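Local coordinates for protein ribosomal RNA small subunit methyltransferase E (Bacillus subtilis, PDB 1VHK) that probably methylates the N3 position of a specific uridine in 16S ribosomal RNA of the assembled 30S subunit, using S-adenosyl-L-methionine as methyl donor, at residues K94-A107 against R235-I247. Residues are numbered along the deposited sequence; the frame is centred on the assembly and turned at random.
Sequences KLEWIIQKGTELGA and RTETAPLYALSAI
The indole of W97 meets L241 and E237 obliquely, with CZ3 nearest L241 CD2. W97 and L241 cross at about a right angle. K101 CD, from one turn further along the same helix, lies 3.8 Å above the W97 ring plane, offset toward the rim. The contact belongs to the methyltransferase domain of the SPOUT clan. The other flat group, the carboxylate of E237, has the methylenes of K94 beside it, with K94 CE 3.9 Å from E237 OE2. With chi1 at 64° and a bend at chi2, the E237 side chain turns back so that its carboxylate ends beside K94 CD and CE. The polar ends look elsewhere: K94 NZ forms a salt bridge with E208, and E237 with K101 of the second subunit.

Helices 94-104 and 239-253 pack side by side near a parallel sheet. The axes of 94-104 and 239-247 approach to 9.6 Å and run nearly parallel, 8° apart. I98 and L244 also touch strand 82-88, while P240 touches F205 on strand 200-205. Apolar side chains form most of the middle of the seam. I98 CG1 lies 3.6 Å from E237 CA, and the two side chains cross at about a right angle. L241 CD1 rests near K101 CB and the backbone N of G102. L244 CD2 lies against G102 CA and A107 CB.

Helix 94-104 ends in a Schellman motif, with G106 at positive phi (96°) as C-prime residue. Just before G106, L105 CB packs 3.7 Å from L244 CB. Both methyls of L105 face S245 OG from one side, CD2 the nearer at 3.3 Å. This hydroxyl donates to L241 O over 2.9 Å, from above the carbonyl plane.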
ATOM      1  N   LYS A  94       4.950   6.000  12.970  1.00 39.86           N
ATOM      2  CA  LYS A  94       4.740   5.949  11.535  1.00 36.20           C
ATOM      3  C   LYS A  94       5.722   5.063  10.803  1.00 34.48           C
ATOM      4  O   LYS A  94       5.418   4.503   9.736  1.00 33.43           O
ATOM      5  CB  LYS A  94       4.742   7.372  10.968  1.00 34.01           C
ATOM      6  CG  LYS A  94       3.596   8.230  11.463  1.00 31.00           C
ATOM      7  CD  LYS A  94       3.936   9.705  11.360  1.00 33.39           C
ATOM      8  CE  LYS A  94       2.731  10.577  11.647  1.00 31.67           C
ATOM      9  NZ  LYS A  94       3.108  11.957  12.024  1.00 33.44           N
ATOM     10  N   LEU A  95       6.897   4.838  11.396  1.00 32.39           N
ATOM     11  CA  LEU A  95       7.887   3.973  10.781  1.00 31.01           C
ATOM     12  C   LEU A  95       7.423   2.529  10.731  1.00 33.00           C
ATOM     13  O   LEU A  95       7.704   1.834   9.750  1.00 34.86           O
ATOM     14  CB  LEU A  95       9.239   4.073  11.411  1.00 24.32           C
ATOM     15  CG  LEU A  95      10.474   4.206  10.562  1.00 26.32           C
ATOM     16  CD1 LEU A  95      11.663   3.511  11.225  1.00 28.53           C
ATOM     17  CD2 LEU A  95      10.312   3.736   9.134  1.00 26.65           C
ATOM     18  N   GLU A  96       6.708   2.062  11.741  1.00 35.05           N
ATOM     19  CA  GLU A  96       6.185   0.700  11.746  1.00 36.55           C
ATOM     20  C   GLU A  96       5.136   0.534  10.634  1.00 34.28           C
ATOM     21  O   GLU A  96       5.110  -0.510  10.013  1.00 33.74           O
ATOM     22  CB  GLU A  96       5.549   0.329  13.081  1.00 42.47           C
ATOM     23  CG  GLU A  96       6.508   0.131  14.231  1.00 48.26           C
ATOM     24  CD  GLU A  96       5.795  -0.285  15.506  1.00 52.64           C
ATOM     25  OE1 GLU A  96       4.583  -0.591  15.422  1.00 56.55           O
ATOM     26  OE2 GLU A  96       6.416  -0.327  16.588  1.00 54.03           O
ATOM     27  N   TRP A  97       4.329   1.552  10.403  1.00 33.41           N
ATOM     28  CA  TRP A  97       3.314   1.507   9.351  1.00 34.26           C
ATOM     29  C   TRP A  97       3.999   1.495   7.990  1.00 31.94           C
ATOM     30  O   TRP A  97       3.639   0.775   7.075  1.00 29.74           O
ATOM     31  CB  TRP A  97       2.396   2.730   9.462  1.00 44.96           C
ATOM     32  CG  TRP A  97       0.957   2.466   9.156  1.00 55.62           C
ATOM     33  CD1 TRP A  97       0.056   1.814   9.963  1.00 59.44           C
ATOM     34  CD2 TRP A  97       0.231   2.837   7.973  1.00 60.32           C
ATOM     35  NE1 TRP A  97      -1.173   1.744   9.348  1.00 61.25           N
ATOM     36  CE2 TRP A  97      -1.094   2.376   8.131  1.00 61.71           C
ATOM     37  CE3 TRP A  97       0.580   3.507   6.791  1.00 58.88           C
ATOM     38  CZ2 TRP A  97      -2.077   2.573   7.159  1.00 62.01           C
ATOM     39  CZ3 TRP A  97      -0.398   3.699   5.845  1.00 59.88           C
ATOM     40  CH2 TRP A  97      -1.708   3.224   6.021  1.00 61.29           C
ATOM     41  N   ILE A  98       5.102   2.276   7.913  1.00 30.43           N
ATOM     42  CA  ILE A  98       5.850   2.334   6.660  1.00 26.26           C
ATOM     43  C   ILE A  98       6.476   0.972   6.386  1.00 23.94           C
ATOM     44  O   ILE A  98       6.492   0.540   5.241  1.00 21.80           O
ATOM     45  CB  ILE A  98       6.892   3.455   6.658  1.00 25.36           C
ATOM     46  CG1 ILE A  98       6.227   4.814   6.417  1.00 27.97           C
ATOM     47  CG2 ILE A  98       7.949   3.227   5.582  1.00 26.54           C
ATOM     48  CD1 ILE A  98       6.992   6.002   7.000  1.00 26.32           C
ATOM     49  N   ILE A  99       6.944   0.294   7.432  1.00 21.90           N
ATOM     50  CA  ILE A  99       7.629  -0.996   7.239  1.00 22.49           C
ATOM     51  C   ILE A  99       6.624  -2.066   6.878  1.00 21.48           C
ATOM     52  O   ILE A  99       6.758  -2.894   5.989  1.00 21.00           O
ATOM     53  CB  ILE A  99       8.402  -1.390   8.525  1.00 26.01           C
ATOM     54  CG1 ILE A  99       9.686  -0.516   8.602  1.00 28.45           C
ATOM     55  CG2 ILE A  99       8.808  -2.850   8.579  1.00 20.62           C
ATOM     56  CD1 ILE A  99      10.294  -0.519   9.994  1.00 30.04           C
ATOM     57  N   GLN A 100       5.533  -2.062   7.661  1.00 20.96           N
ATOM     58  CA  GLN A 100       4.488  -3.025   7.442  1.00 19.79           C
ATOM     59  C   GLN A 100       3.879  -2.893   6.041  1.00 18.70           C
ATOM     60  O   GLN A 100       3.911  -3.861   5.279  1.00 14.90           O
ATOM     61  CB  GLN A 100       3.429  -2.962   8.527  1.00 16.32           C
ATOM     62  CG  GLN A 100       2.318  -4.015   8.266  1.00 27.01           C
ATOM     63  CD  GLN A 100       1.314  -4.054   9.395  1.00 27.56           C
ATOM     64  OE1 GLN A 100       0.340  -3.294   9.403  1.00 30.15           O
ATOM     65  NE2 GLN A 100       1.592  -4.876  10.393  1.00 28.19           N
ATOM     66  N   LYS A 101       3.280  -1.744   5.715  1.00 17.05           N
ATOM     67  CA  LYS A 101       2.598  -1.679   4.403  1.00 17.30           C
ATOM     68  C   LYS A 101       3.614  -1.838   3.297  1.00 18.43           C
ATOM     69  O   LYS A 101       3.424  -2.660   2.380  1.00 17.55           O
ATOM     70  CB  LYS A 101       1.692  -0.484   4.317  1.00 18.13           C
ATOM     71  CG  LYS A 101       1.043  -0.165   5.652  1.00 26.33           C
ATOM     72  CD  LYS A 101      -0.382  -0.575   5.756  1.00 31.98           C
ATOM     73  CE  LYS A 101      -0.753  -1.121   7.127  1.00 30.84           C
ATOM     74  NZ  LYS A 101      -1.044  -2.594   7.015  1.00 30.29           N
ATOM     75  N   GLY A 102       4.791  -1.196   3.478  1.00 17.01           N
ATOM     76  CA  GLY A 102       5.890  -1.295   2.612  1.00 16.07           C
ATOM     77  C   GLY A 102       6.233  -2.730   2.257  1.00 20.33           C
ATOM     78  O   GLY A 102       6.611  -3.009   1.105  1.00 22.36           O
ATOM     79  N   THR A 103       6.307  -3.628   3.247  1.00 20.06           N
ATOM     80  CA  THR A 103       6.571  -5.030   2.938  1.00 21.68           C
ATOM     81  C   THR A 103       5.380  -5.598   2.151  1.00 21.13           C
ATOM     82  O   THR A 103       5.582  -6.206   1.082  1.00 17.85           O
ATOM     83  CB  THR A 103       6.865  -5.879   4.197  1.00 23.97           C
ATOM     84  OG1 THR A 103       7.943  -5.270   4.934  1.00 20.45           O
ATOM     85  CG2 THR A 103       7.287  -7.303   3.845  1.00 18.63           C
ATOM     86  N   GLU A 104       4.147  -5.369   2.621  1.00 20.58           N
ATOM     87  CA  GLU A 104       2.988  -5.883   1.876  1.00 22.48           C
ATOM     88  C   GLU A 104       3.175  -5.459   0.395  1.00 23.31           C
ATOM     89  O   GLU A 104       3.131  -6.308  -0.476  1.00 24.05           O
ATOM     90  CB  GLU A 104       1.636  -5.432   2.348  1.00 22.59           C
ATOM     91  CG  GLU A 104       1.268  -5.353   3.788  1.00 28.13           C
ATOM     92  CD  GLU A 104      -0.098  -4.807   4.156  1.00 27.11           C
ATOM     93  OE1 GLU A 104      -1.100  -5.008   3.443  1.00 23.47           O
ATOM     94  OE2 GLU A 104      -0.235  -4.153   5.232  1.00 26.33           O
ATOM     95  N   LEU A 105       3.489  -4.187   0.109  1.00 21.41           N
ATOM     96  CA  LEU A 105       3.675  -3.715  -1.214  1.00 20.85           C
ATOM     97  C   LEU A 105       4.927  -4.083  -1.976  1.00 21.53           C
ATOM     98  O   LEU A 105       5.137  -3.532  -3.084  1.00 21.10           O
ATOM     99  CB  LEU A 105       3.427  -2.190  -1.297  1.00 18.72           C
ATOM    100  CG  LEU A 105       1.995  -1.811  -0.898  1.00 22.88           C
ATOM    101  CD1 LEU A 105       1.931  -0.366  -0.446  1.00 21.85           C
ATOM    102  CD2 LEU A 105       1.005  -2.098  -2.026  1.00 22.90           C
ATOM    103  N   GLY A 106       5.794  -4.966  -1.513  1.00 21.14           N
ATOM    104  CA  GLY A 106       6.953  -5.386  -2.232  1.00 20.88           C
ATOM    105  C   GLY A 106       8.270  -4.744  -1.984  1.00 20.92           C
ATOM    106  O   GLY A 106       9.254  -5.120  -2.668  1.00 22.87           O
ATOM    107  N   ALA A 107       8.416  -3.772  -1.114  1.00 20.83           N
ATOM    108  CA  ALA A 107       9.694  -3.116  -0.846  1.00 20.56           C
ATOM    109  C   ALA A 107      10.787  -4.131  -0.567  1.00 21.97           C
ATOM    110  O   ALA A 107      10.564  -5.124   0.127  1.00 19.95           O
ATOM    111  CB  ALA A 107       9.537  -2.211   0.387  1.00 19.78           C
ATOM    112  N   ARG A 235       1.377  12.432   3.134  1.00 27.49           N
ATOM    113  CA  ARG A 235       2.065  12.323   4.415  1.00 29.59           C
ATOM    114  C   ARG A 235       3.253  11.384   4.286  1.00 30.86           C
ATOM    115  O   ARG A 235       3.347  10.572   3.362  1.00 29.77           O
ATOM    116  CB  ARG A 235       1.092  11.886   5.521  1.00 31.65           C
ATOM    117  CG  ARG A 235      -0.055  12.884   5.710  1.00 33.99           C
ATOM    118  CD  ARG A 235      -1.202  12.324   6.507  1.00 36.96           C
ATOM    119  NE  ARG A 235      -2.431  13.123   6.389  1.00 38.89           N
ATOM    120  CZ  ARG A 235      -3.188  13.476   7.416  1.00 44.08           C
ATOM    121  NH1 ARG A 235      -4.288  14.193   7.233  1.00 44.38           N
ATOM    122  NH2 ARG A 235      -2.856  13.129   8.672  1.00 45.98           N
ATOM    123  N   THR A 236       4.213  11.461   5.223  1.00 30.88           N
ATOM    124  CA  THR A 236       5.395  10.662   5.173  1.00 30.67           C
ATOM    125  C   THR A 236       5.171   9.166   5.125  1.00 31.57           C
ATOM    126  O   THR A 236       6.083   8.489   4.620  1.00 32.03           O
ATOM    127  CB  THR A 236       6.397  10.897   6.339  1.00 31.24           C
ATOM    128  OG1 THR A 236       5.721  10.998   7.586  1.00 33.78           O
ATOM    129  CG2 THR A 236       7.115  12.155   5.978  1.00 32.32           C
ATOM    130  N   GLU A 237       4.125   8.724   5.803  1.00 30.37           N
ATOM    131  CA  GLU A 237       3.736   7.336   5.847  1.00 30.22           C
ATOM    132  C   GLU A 237       2.978   6.956   4.571  1.00 29.89           C
ATOM    133  O   GLU A 237       3.055   5.797   4.144  1.00 30.05           O
ATOM    134  CB  GLU A 237       2.967   7.000   7.117  1.00 26.57           C
ATOM    135  CG  GLU A 237       1.648   7.664   7.335  1.00 28.79           C
ATOM    136  CD  GLU A 237       1.641   9.070   7.854  1.00 31.41           C
ATOM    137  OE1 GLU A 237       2.592   9.854   7.624  1.00 33.82           O
ATOM    138  OE2 GLU A 237       0.645   9.471   8.522  1.00 32.93           O
ATOM    139  N   THR A 238       2.478   7.941   3.832  1.00 30.96           N
ATOM    140  CA  THR A 238       1.705   7.738   2.614  1.00 29.44           C
ATOM    141  C   THR A 238       2.523   7.711   1.341  1.00 28.87           C
ATOM    142  O   THR A 238       2.354   6.772   0.530  1.00 30.60           O
ATOM    143  CB  THR A 238       0.563   8.762   2.463  1.00 26.98           C
ATOM    144  OG1 THR A 238      -0.086   8.969   3.728  1.00 23.41           O
ATOM    145  CG2 THR A 238      -0.481   8.281   1.470  1.00 25.73           C
ATOM    146  N   ALA A 239       3.492   8.583   1.165  1.00 28.21           N
ATOM    147  CA  ALA A 239       4.337   8.694  -0.008  1.00 25.41           C
ATOM    148  C   ALA A 239       4.952   7.413  -0.521  1.00 23.15           C
ATOM    149  O   ALA A 239       4.843   7.097  -1.709  1.00 22.04           O
ATOM    150  CB  ALA A 239       5.454   9.721   0.203  1.00 25.21           C
ATOM    151  N   PRO A 240       5.644   6.644   0.307  1.00 22.55           N
ATOM    152  CA  PRO A 240       6.251   5.396  -0.095  1.00 22.71           C
ATOM    153  C   PRO A 240       5.247   4.324  -0.529  1.00 22.11           C
ATOM    154  O   PRO A 240       5.594   3.404  -1.282  1.00 19.78           O
ATOM    155  CB  PRO A 240       7.004   4.911   1.115  1.00 22.30           C
ATOM    156  CG  PRO A 240       6.912   5.937   2.146  1.00 23.16           C
ATOM    157  CD  PRO A 240       5.959   6.997   1.699  1.00 23.63           C
ATOM    158  N   LEU A 241       4.041   4.391  -0.003  1.00 21.98           N
ATOM    159  CA  LEU A 241       2.990   3.434  -0.321  1.00 24.44           C
ATOM    160  C   LEU A 241       2.507   3.639  -1.764  1.00 24.89           C
ATOM    161  O   LEU A 241       2.508   2.697  -2.543  1.00 23.02           O
ATOM    162  CB  LEU A 241       1.834   3.621   0.654  1.00 26.97           C
ATOM    163  CG  LEU A 241       1.860   2.779   1.926  1.00 31.10           C
ATOM    164  CD1 LEU A 241       3.281   2.484   2.431  1.00 28.35           C
ATOM    165  CD2 LEU A 241       1.043   3.486   2.992  1.00 32.30           C
ATOM    166  N   TYR A 242       2.231   4.896  -2.093  1.00 24.21           N
ATOM    167  CA  TYR A 242       1.934   5.292  -3.465  1.00 25.67           C
ATOM    168  C   TYR A 242       3.048   4.820  -4.402  1.00 26.82           C
ATOM    169  O   TYR A 242       2.839   4.174  -5.440  1.00 25.40           O
ATOM    170  CB  TYR A 242       1.868   6.829  -3.494  1.00 26.55           C
ATOM    171  CG  TYR A 242       1.618   7.451  -4.834  1.00 27.85           C
ATOM    172  CD1 TYR A 242       0.353   7.950  -5.126  1.00 28.91           C
ATOM    173  CD2 TYR A 242       2.615   7.559  -5.809  1.00 27.48           C
ATOM    174  CE1 TYR A 242       0.078   8.532  -6.351  1.00 30.57           C
ATOM    175  CE2 TYR A 242       2.348   8.124  -7.038  1.00 28.99           C
ATOM    176  CZ  TYR A 242       1.082   8.616  -7.303  1.00 31.51           C
ATOM    177  OH  TYR A 242       0.784   9.196  -8.517  1.00 31.64           O
ATOM    178  N   ALA A 243       4.288   5.215  -4.041  1.00 26.03           N
ATOM    179  CA  ALA A 243       5.427   4.809  -4.846  1.00 26.31           C
ATOM    180  C   ALA A 243       5.511   3.308  -5.057  1.00 25.20           C
ATOM    181  O   ALA A 243       5.788   2.882  -6.181  1.00 26.66           O
ATOM    182  CB  ALA A 243       6.744   5.305  -4.245  1.00 25.57           C
ATOM    183  N   LEU A 244       5.336   2.466  -4.032  1.00 23.89           N
ATOM    184  CA  LEU A 244       5.532   1.034  -4.278  1.00 23.23           C
ATOM    185  C   LEU A 244       4.366   0.525  -5.149  1.00 23.70           C
ATOM    186  O   LEU A 244       4.568  -0.343  -5.981  1.00 24.85           O
ATOM    187  CB  LEU A 244       5.654   0.196  -3.074  1.00 22.60           C
ATOM    188  CG  LEU A 244       6.859  -0.140  -2.267  1.00 24.38           C
ATOM    189  CD1 LEU A 244       8.161   0.065  -2.994  1.00 17.70           C
ATOM    190  CD2 LEU A 244       6.833   0.539  -0.890  1.00 16.89           C
ATOM    191  N   SER A 245       3.176   1.024  -4.860  1.00 21.57           N
ATOM    192  CA  SER A 245       1.981   0.648  -5.563  1.00 21.01           C
ATOM    193  C   SER A 245       2.062   1.026  -7.031  1.00 20.74           C
ATOM    194  O   SER A 245       1.786   0.162  -7.872  1.00 22.58           O
ATOM    195  CB  SER A 245       0.723   1.265  -4.909  1.00 22.86           C
ATOM    196  OG  SER A 245       0.631   0.792  -3.562  1.00 16.64           O
ATOM    197  N   ALA A 246       2.570   2.197  -7.355  1.00 20.71           N
ATOM    198  CA  ALA A 246       2.773   2.590  -8.754  1.00 19.69           C
ATOM    199  C   ALA A 246       3.791   1.672  -9.414  1.00 20.70           C
ATOM    200  O   ALA A 246       3.543   1.163 -10.516  1.00 21.69           O
ATOM    201  CB  ALA A 246       3.195   4.050  -8.825  1.00 18.99           C
ATOM    202  N   ILE A 247       4.904   1.349  -8.747  1.00 20.01           N
ATOM    203  CA  ILE A 247       5.899   0.460  -9.391  1.00 19.87           C
ATOM    204  C   ILE A 247       5.266  -0.873  -9.740  1.00 20.83           C
ATOM    205  O   ILE A 247       5.478  -1.467 -10.817  1.00 16.95           O
ATOM    206  CB  ILE A 247       7.162   0.363  -8.526  1.00 15.57           C
ATOM    207  CG1 ILE A 247       8.008   1.609  -8.685  1.00 14.25           C
ATOM    208  CG2 ILE A 247       8.019  -0.862  -8.842  1.00 15.06           C
ATOM    209  CD1 ILE A 247       8.711   2.113  -7.447  1.00 16.87           C
TER